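Local coordinates for protein-glutamine deamidase Cif (Burkholderia pseudomallei, PDB 3GQM), which deamidates a glutamine side chain of host NEDD8 to glutamate, which shuts down cullin-RING ubiquitin ligases and inhibits the host cell cycle, at residues A[149-154]-A[160-165]; A[72-77]-A[95-100]; A[215-218]-A[224-227]. One frame throughout, in Å; residues are numbered along the deposited sequence.

Contact 1. Residues A[149-154]-A[160-165]; sequences VVIVND and KFLIDL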
loop_
_atom_site.group_PDB
_atom_site.type_symbol
_atom_site.label_atom_id
_atom_site.label_comp_id
_atom_site.label_asym_id
_atom_site.label_seq_id
_atom_site.Cartn_x
_atom_site.Cartn_y
_atom_site.Cartn_z
ATOM N N VAL A 149 5.825 8.759 -4.699
ATOM C CA VAL A 149 5.118 7.910 -3.744
ATOM C C VAL A 149 6.116 7.514 -2.646
ATOM O O VAL A 149 7.280 7.274 -2.949
ATOM C CB VAL A 149 4.468 6.700 -4.413
ATOM C CG1 VAL A 149 5.511 5.827 -5.178
ATOM C CG2 VAL A 149 3.718 5.866 -3.368
ATOM N N VAL A 150 5.664 7.520 -1.388
ATOM C CA VAL A 150 6.507 7.226 -0.235
ATOM C C VAL A 150 5.987 5.964 0.373
ATOM O O VAL A 150 4.788 5.834 0.616
ATOM C CB VAL A 150 6.417 8.316 0.839
ATOM C CG1 VAL A 150 7.186 7.921 2.080
ATOM C CG2 VAL A 150 6.939 9.662 0.287
ATOM N N ILE A 151 6.876 5.004 0.578
ATOM C CA ILE A 151 6.465 3.753 1.206
ATOM C C ILE A 151 6.927 3.820 2.656
ATOM O O ILE A 151 8.097 4.157 2.968
ATOM C CB ILE A 151 6.963 2.469 0.422
ATOM C CG1 ILE A 151 6.519 1.181 1.134
ATOM C CG2 ILE A 151 8.482 2.562 0.102
ATOM C CD1 ILE A 151 6.490 -0.117 0.208
ATOM N N VAL A 152 5.995 3.509 3.544
ATOM C CA VAL A 152 6.261 3.683 4.952
ATOM C C VAL A 152 6.213 2.364 5.649
ATOM O O VAL A 152 5.227 1.592 5.546
ATOM C CB VAL A 152 5.222 4.680 5.617
ATOM C CG1 VAL A 152 5.519 4.898 7.132
ATOM C CG2 VAL A 152 5.245 5.974 4.898
ATOM N N ASN A 153 7.280 2.130 6.392
ATOM C CA ASN A 153 7.380 0.999 7.252
ATOM C C ASN A 153 7.347 1.472 8.730
ATOM O O ASN A 153 8.351 1.870 9.312
ATOM C CB ASN A 153 8.635 0.170 6.885
ATOM C CG ASN A 153 8.670 -1.158 7.617
ATOM O OD1 ASN A 153 8.110 -1.289 8.692
ATOM N ND2 ASN A 153 9.335 -2.138 7.040
ATOM N N ASP A 154 6.153 1.431 9.311
ATOM C CA ASP A 154 5.909 1.974 10.633
ATOM C C ASP A 154 5.932 0.941 11.741
ATOM O O ASP A 154 4.905 0.277 11.975
ATOM C CB ASP A 154 4.543 2.705 10.647
ATOM C CG ASP A 154 4.397 3.634 11.866
ATOM O OD1 ASP A 154 4.704 3.170 13.018
ATOM O OD2 ASP A 154 4.016 4.823 11.652
ATOM N N LYS A 160 2.645 -1.085 7.225
ATOM C CA LYS A 160 3.263 -0.626 5.991
ATOM C C LYS A 160 2.138 -0.021 5.141
ATOM O O LYS A 160 1.041 -0.598 5.049
ATOM C CB LYS A 160 3.869 -1.840 5.266
ATOM C CG LYS A 160 5.070 -1.480 4.446
ATOM C CD LYS A 160 5.923 -2.718 4.095
ATOM C CE LYS A 160 7.108 -2.303 3.231
ATOM N NZ LYS A 160 7.969 -3.489 2.842
ATOM N N PHE A 161 2.390 1.141 4.539
ATOM C CA PHE A 161 1.373 1.823 3.757
ATOM C C PHE A 161 2.071 2.831 2.830
ATOM O O PHE A 161 3.245 3.102 2.950
ATOM C CB PHE A 161 0.298 2.502 4.677
ATOM C CG PHE A 161 0.831 3.632 5.541
ATOM C CD1 PHE A 161 0.752 4.944 5.113
ATOM C CD2 PHE A 161 1.356 3.374 6.814
ATOM C CE1 PHE A 161 1.241 6.019 5.914
ATOM C CE2 PHE A 161 1.826 4.405 7.638
ATOM C CZ PHE A 161 1.769 5.760 7.176
ATOM N N LEU A 162 1.328 3.392 1.907
ATOM C CA LEU A 162 1.891 4.340 0.959
ATOM C C LEU A 162 1.276 5.734 1.157
ATOM O O LEU A 162 0.112 5.853 1.491
ATOM C CB LEU A 162 1.582 3.864 -0.456
ATOM C CG LEU A 162 2.028 2.467 -0.908
ATOM C CD1 LEU A 162 1.640 2.243 -2.414
ATOM C CD2 LEU A 162 3.534 2.361 -0.792
ATOM N N ILE A 163 2.101 6.750 0.940
ATOM C CA ILE A 163 1.663 8.115 0.777
ATOM C C ILE A 163 1.912 8.516 -0.675
ATOM O O ILE A 163 3.052 8.509 -1.111
ATOM C CB ILE A 163 2.465 9.068 1.690
ATOM C CG1 ILE A 163 2.244 8.661 3.157
ATOM C CG2 ILE A 163 1.960 10.480 1.468
ATOM C CD1 ILE A 163 3.334 9.093 4.131
ATOM N N ASP A 164 0.846 8.844 -1.406
ATOM C CA ASP A 164 0.955 9.293 -2.781
ATOM C C ASP A 164 1.042 10.846 -2.818
ATOM O O ASP A 164 0.196 11.534 -2.236
ATOM C CB ASP A 164 -0.279 8.812 -3.518
ATOM C CG ASP A 164 -0.173 8.985 -5.036
ATOM O OD1 ASP A 164 0.821 9.512 -5.541
ATOM O OD2 ASP A 164 -1.125 8.615 -5.724
ATOM N N LEU A 165 2.067 11.364 -3.455
ATOM C CA LEU A 165 2.297 12.823 -3.575
ATOM C C LEU A 165 2.309 13.241 -5.053
ATOM O O LEU A 165 3.368 13.536 -5.616
ATOM C CB LEU A 165 3.646 13.204 -2.921
ATOM C CG LEU A 165 3.794 12.789 -1.451
ATOM C CD1 LEU A 165 5.245 12.835 -0.992
ATOM C CD2 LEU A 165 2.967 13.699 -0.541
#
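Val152 and Phe161 sit side by side as a hydrogen-bonded pair in the antiparallel beta hairpin that forms the middle of the sheet in this protein of the papain-like clan CA; the inferred active-site residue His159 opens the second strand. Val152 CB lies 4.0 Å from the centroid of the Phe161 ring, over its face but offset toward the rim, a CH-pi contact. CG1, set against the same ring, is 3.8 Å from Phe161 CE2, while CG2 turns along the strand to meet Ile163 CD1 at 3.7 Å. The ring stands alongside Val152 because Phe161 CG lies between the backbone N and the carbonyl carbon (chi1 65°). Phe161 in turn touches His159 and Gln179, both inferred active-site residues.

On the other face of the sheet, which helix 104-116 packs against, Leu162 CD2 presses on Ile151 CB at 3.6 Å. Lys160, extended from CG onward, runs past Ile151, its CE 3.8 Å from Ile151 CD1, and delivers NZ to Asn109. Asp164 ends in a salt bridge with Arg33 and a hydrogen bond with Tyr260. Between the faces, Val150 and Ile163 exchange two nearly straight backbone bonds; at the other pair, Val152 N reaches Phe161 O at 2.8 Å, nearly along the C=O axis.

Contact 2. Residues A[72-77]-A[95-100]; sequences NAIEKS and DPFALM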
loop_
_atom_site.group_PDB
_atom_site.type_symbol
_atom_site.label_atom_id
_atom_site.label_comp_id
_atom_site.label_asym_id
_atom_site.label_seq_id
_atom_site.Cartn_x
_atom_site.Cartn_y
_atom_site.Cartn_z
ATOM N N ASN A 72 -0.077 -22.256 -12.500
ATOM C CA ASN A 72 0.685 -23.521 -12.552
ATOM C C ASN A 72 1.612 -23.730 -11.360
ATOM O O ASN A 72 1.798 -24.862 -10.940
ATOM C CB ASN A 72 1.504 -23.623 -13.841
ATOM C CG ASN A 72 0.641 -23.932 -15.060
ATOM O OD1 ASN A 72 -0.540 -24.291 -14.940
ATOM N ND2 ASN A 72 1.226 -23.773 -16.252
ATOM N N ALA A 73 2.177 -22.639 -10.823
ATOM C CA ALA A 73 3.048 -22.707 -9.661
ATOM C C ALA A 73 2.252 -23.110 -8.436
ATOM O O ALA A 73 2.690 -23.946 -7.660
ATOM C CB ALA A 73 3.784 -21.335 -9.422
ATOM N N ILE A 74 1.063 -22.535 -8.278
ATOM C CA ILE A 74 0.191 -22.960 -7.207
ATOM C C ILE A 74 -0.207 -24.448 -7.371
ATOM O O ILE A 74 -0.167 -25.204 -6.390
ATOM C CB ILE A 74 -1.069 -22.065 -7.076
ATOM C CG1 ILE A 74 -0.671 -20.589 -6.855
ATOM C CG2 ILE A 74 -1.992 -22.606 -5.983
ATOM C CD1 ILE A 74 -1.827 -19.584 -7.100
ATOM N N GLU A 75 -0.580 -24.869 -8.598
ATOM C CA GLU A 75 -0.923 -26.293 -8.818
ATOM C C GLU A 75 0.261 -27.173 -8.374
ATOM O O GLU A 75 0.110 -28.111 -7.609
ATOM C CB GLU A 75 -1.273 -26.589 -10.289
ATOM C CG GLU A 75 -2.592 -25.989 -10.763
ATOM C CD GLU A 75 -2.790 -26.081 -12.284
ATOM O OE1 GLU A 75 -2.218 -27.017 -12.922
ATOM O OE2 GLU A 75 -3.535 -25.216 -12.832
ATOM N N LYS A 76 1.441 -26.836 -8.861
ATOM C CA LYS A 76 2.636 -27.581 -8.504
ATOM C C LYS A 76 2.810 -27.684 -6.990
ATOM O O LYS A 76 2.961 -28.790 -6.424
ATOM C CB LYS A 76 3.848 -26.940 -9.156
ATOM C CG LYS A 76 5.097 -27.732 -8.886
ATOM C CD LYS A 76 6.354 -26.999 -9.303
ATOM C CE LYS A 76 7.580 -27.611 -8.539
ATOM N NZ LYS A 76 7.767 -26.999 -7.138
ATOM N N SER A 77 2.751 -26.541 -6.313
ATOM C CA SER A 77 2.884 -26.517 -4.853
ATOM C C SER A 77 1.838 -27.428 -4.170
ATOM O O SER A 77 2.125 -28.134 -3.180
ATOM C CB SER A 77 2.791 -25.056 -4.335
ATOM O OG SER A 77 2.426 -25.027 -2.960
ATOM N N ASP A 95 -7.470 -22.260 0.801
ATOM C CA ASP A 95 -7.459 -22.665 -0.585
ATOM C C ASP A 95 -6.512 -21.756 -1.326
ATOM O O ASP A 95 -6.822 -20.593 -1.564
ATOM C CB ASP A 95 -8.838 -22.569 -1.228
ATOM C CG ASP A 95 -8.861 -23.174 -2.624
ATOM O OD1 ASP A 95 -7.972 -22.854 -3.464
ATOM O OD2 ASP A 95 -9.768 -23.988 -2.879
ATOM N N PRO A 96 -5.370 -22.302 -1.748
ATOM C CA PRO A 96 -4.352 -21.560 -2.443
ATOM C C PRO A 96 -4.824 -21.061 -3.819
ATOM O O PRO A 96 -4.149 -20.227 -4.383
ATOM C CB PRO A 96 -3.218 -22.602 -2.599
ATOM C CG PRO A 96 -3.905 -23.846 -2.668
ATOM C CD PRO A 96 -5.066 -23.746 -1.740
ATOM N N PHE A 97 -5.954 -21.540 -4.351
ATOM C CA PHE A 97 -6.446 -20.946 -5.616
ATOM C C PHE A 97 -7.368 -19.754 -5.455
ATOM O O PHE A 97 -7.732 -19.121 -6.439
ATOM C CB PHE A 97 -7.085 -21.982 -6.556
ATOM C CG PHE A 97 -6.127 -23.048 -7.006
ATOM C CD1 PHE A 97 -5.225 -22.805 -8.031
ATOM C CD2 PHE A 97 -6.123 -24.290 -6.380
ATOM C CE1 PHE A 97 -4.321 -23.785 -8.440
ATOM C CE2 PHE A 97 -5.233 -25.273 -6.785
ATOM C CZ PHE A 97 -4.324 -25.013 -7.825
ATOM N N ALA A 98 -7.734 -19.442 -4.227
ATOM C CA ALA A 98 -8.702 -18.374 -3.979
ATOM C C ALA A 98 -8.096 -17.021 -4.293
ATOM O O ALA A 98 -6.890 -16.849 -4.311
ATOM C CB ALA A 98 -9.222 -18.409 -2.543
ATOM N N LEU A 99 -8.940 -16.057 -4.584
ATOM C CA LEU A 99 -8.417 -14.751 -4.918
ATOM C C LEU A 99 -8.123 -14.069 -3.604
ATOM O O LEU A 99 -8.734 -14.364 -2.575
ATOM C CB LEU A 99 -9.387 -13.958 -5.782
ATOM C CG LEU A 99 -9.730 -14.547 -7.162
ATOM C CD1 LEU A 99 -10.070 -13.391 -8.067
ATOM C CD2 LEU A 99 -8.558 -15.339 -7.719
ATOM N N MET A 100 -7.142 -13.197 -3.610
ATOM C CA MET A 100 -6.761 -12.660 -2.340
ATOM C C MET A 100 -7.076 -11.180 -2.178
ATOM O O MET A 100 -7.161 -10.460 -3.154
ATOM C CB MET A 100 -5.313 -12.992 -2.054
ATOM C CG MET A 100 -4.300 -12.341 -2.936
ATOM S SD MET A 100 -2.701 -13.011 -2.406
ATOM C CE MET A 100 -2.845 -12.938 -0.600
#
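Ile74 drives its CG2 methyl into the corner between Pro96 and the ring of Phe97, and this is where the contact is tight. The methyl is 3.6 Å from Pro96 CB and stands over one face of the Phe97 ring, 3.8 Å from its centroid and 20° off the normal, a CH-pi contact offset toward the rim. CG2 stands anti to the backbone N (chi1 -57° places CG1 anti to the carbonyl carbon), and CD1, at the end of the other branch, lies 3.6 Å from Pro96 O.

The loop can offer two neighbouring residues to one isoleucine because it bends here: Asp95 to Ala98 form a type I beta turn, and Asp95 OD1 accepts from Phe97 N at 2.6 Å, an Asx turn. Helix 67-80 is thereby packed on the connection that leads from helix 84-91 to helix 104-116. Arg51 of helix 47-53 adds a further tie, donating to Phe97 O and touching Ile74.

On the solvent side the contact is narrower, because only the CG of the exposed Glu75 side chain takes part. Glu75 crosses the Phe97 side chain at about a right angle, CG lying at the ring edge near its plane, 3.5 Å from Phe97 CZ, while the carboxylate plane is turned 51° from that of the ring.

Contact 3. Residues A[215-218]-A[224-227]; sequences KDFS and VQTR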
loop_
_atom_site.group_PDB
_atom_site.type_symbol
_atom_site.label_atom_id
_atom_site.label_comp_id
_atom_site.label_asym_id
_atom_site.label_seq_id
_atom_site.Cartn_x
_atom_site.Cartn_y
_atom_site.Cartn_z
ATOM N N LYS A 215 9.452 11.021 15.527
ATOM C CA LYS A 215 9.876 10.290 16.709
ATOM C C LYS A 215 8.970 10.615 17.890
ATOM O O LYS A 215 8.587 9.746 18.638
ATOM C CB LYS A 215 11.321 10.656 17.057
ATOM C CG LYS A 215 12.294 9.842 16.293
ATOM N N ASP A 216 8.631 11.881 18.068
ATOM C CA ASP A 216 7.862 12.271 19.232
ATOM C C ASP A 216 6.467 11.643 19.314
ATOM O O ASP A 216 5.849 11.638 20.386
ATOM C CB ASP A 216 7.792 13.774 19.308
ATOM C CG ASP A 216 9.052 14.371 19.912
ATOM O OD1 ASP A 216 9.860 13.607 20.531
ATOM O OD2 ASP A 216 9.235 15.598 19.747
ATOM N N PHE A 217 6.003 11.046 18.215
ATOM C CA PHE A 217 4.684 10.460 18.184
ATOM C C PHE A 217 4.464 9.499 19.339
ATOM O O PHE A 217 3.383 9.451 19.896
ATOM C CB PHE A 217 4.395 9.756 16.836
ATOM C CG PHE A 217 3.092 9.038 16.827
ATOM C CD1 PHE A 217 1.899 9.745 16.663
ATOM C CD2 PHE A 217 3.041 7.662 17.050
ATOM C CE1 PHE A 217 0.673 9.088 16.703
ATOM C CE2 PHE A 217 1.815 6.989 17.077
ATOM C CZ PHE A 217 0.640 7.695 16.902
ATOM N N SER A 218 5.477 8.699 19.656
ATOM C CA SER A 218 5.387 7.740 20.774
ATOM C C SER A 218 5.056 8.412 22.133
ATOM O O SER A 218 4.427 7.790 22.980
ATOM C CB SER A 218 6.638 6.891 20.886
ATOM O OG SER A 218 7.784 7.724 20.907
ATOM N N VAL A 224 -4.395 12.760 21.272
ATOM C CA VAL A 224 -3.635 13.213 20.130
ATOM C C VAL A 224 -3.298 12.012 19.203
ATOM O O VAL A 224 -3.599 12.056 18.001
ATOM C CB VAL A 224 -2.371 13.948 20.615
ATOM C CG1 VAL A 224 -1.425 14.204 19.461
ATOM C CG2 VAL A 224 -2.769 15.272 21.342
ATOM N N GLN A 225 -2.726 10.943 19.772
ATOM C CA GLN A 225 -2.399 9.708 19.011
ATOM C C GLN A 225 -3.622 9.092 18.363
ATOM O O GLN A 225 -3.638 8.845 17.155
ATOM C CB GLN A 225 -1.725 8.671 19.904
ATOM C CG GLN A 225 -0.311 9.040 20.384
ATOM C CD GLN A 225 0.217 8.026 21.424
ATOM O OE1 GLN A 225 -0.562 7.456 22.200
ATOM N NE2 GLN A 225 1.517 7.794 21.429
ATOM N N THR A 226 -4.654 8.859 19.159
ATOM C CA THR A 226 -5.928 8.365 18.671
ATOM C C THR A 226 -6.500 9.226 17.523
ATOM O O THR A 226 -6.962 8.690 16.517
ATOM C CB THR A 226 -6.947 8.244 19.836
ATOM O OG1 THR A 226 -6.366 7.439 20.881
ATOM C CG2 THR A 226 -8.180 7.558 19.369
ATOM N N ARG A 227 -6.462 10.549 17.650
ATOM C CA ARG A 227 -7.036 11.382 16.591
ATOM C C ARG A 227 -6.167 11.462 15.332
ATOM O O ARG A 227 -6.690 11.505 14.233
ATOM C CB ARG A 227 -7.427 12.781 17.102
ATOM C CG ARG A 227 -8.688 12.715 17.972
ATOM C CD ARG A 227 -9.754 13.717 17.528
ATOM N NE ARG A 227 -10.839 13.898 18.506
ATOM C CZ ARG A 227 -10.666 14.357 19.748
ATOM N NH1 ARG A 227 -9.448 14.649 20.201
ATOM N NH2 ARG A 227 -11.713 14.495 20.560
#
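Phe217 and Gln225 bring the 3-10 segment that takes in residues 216-218 against the first turns of helix 222-233, folding the connection after helix 206-212 back onto the helix that follows it. At the start, the carbonyl of Lys215 looks forward along the chain: Ser218 OG donates to Lys215 O at 3.1 Å, beside a weak backbone bond from Ser218 N.

Phe217 is the buried residue that does the work. With CG anti to the backbone N (chi1 175°), its ring swings over to the helix and offers a face to Gln225 CG, which lies 4.2 Å from the ring centroid and 28° off the normal in a CH-pi contact. CE1 and CZ are the touching ring atoms, CE1 coming 3.8 Å from that same CG. Leu228 and Leu229 of the same helix, together with Arg156, also pack on this ring.

At Ser218 the CB is directed away from the helix, while the carbonyl O approaches Gln225 NE2 to 3.3 Å. Gln225 extends beyond CG, its amide plane 41° from the ring, and NE2 donates to Phe217 O at 2.9 Å, almost within the amide plane.

In the fold
Along the chain the order is contact 2, contact 1, contact 3, each closing before the next opens. Contact 1 forms the middle of the four-stranded antiparallel sheet, with its centre about 7 Å from that of the chain, while contacts 2 and 3 lie on opposite sides of that centre, their own centres about 41 Å apart. The centres of contacts 1 and 2 are about 29 Å apart; contact 2 joins helix 67-80 to the connection between helix 84-91 and helix 104-116, which packs on the hairpin. Contact 3 is nearer, about 18 Å centre to centre; Arg156, in the hairpin turn, bridges them by pairing with Asp154 and touching Phe217. Two inferred active-site residues, His159 and Gln179, lie beside Phe161 of contact 1, whereas contact 2 is away from the annotated sites.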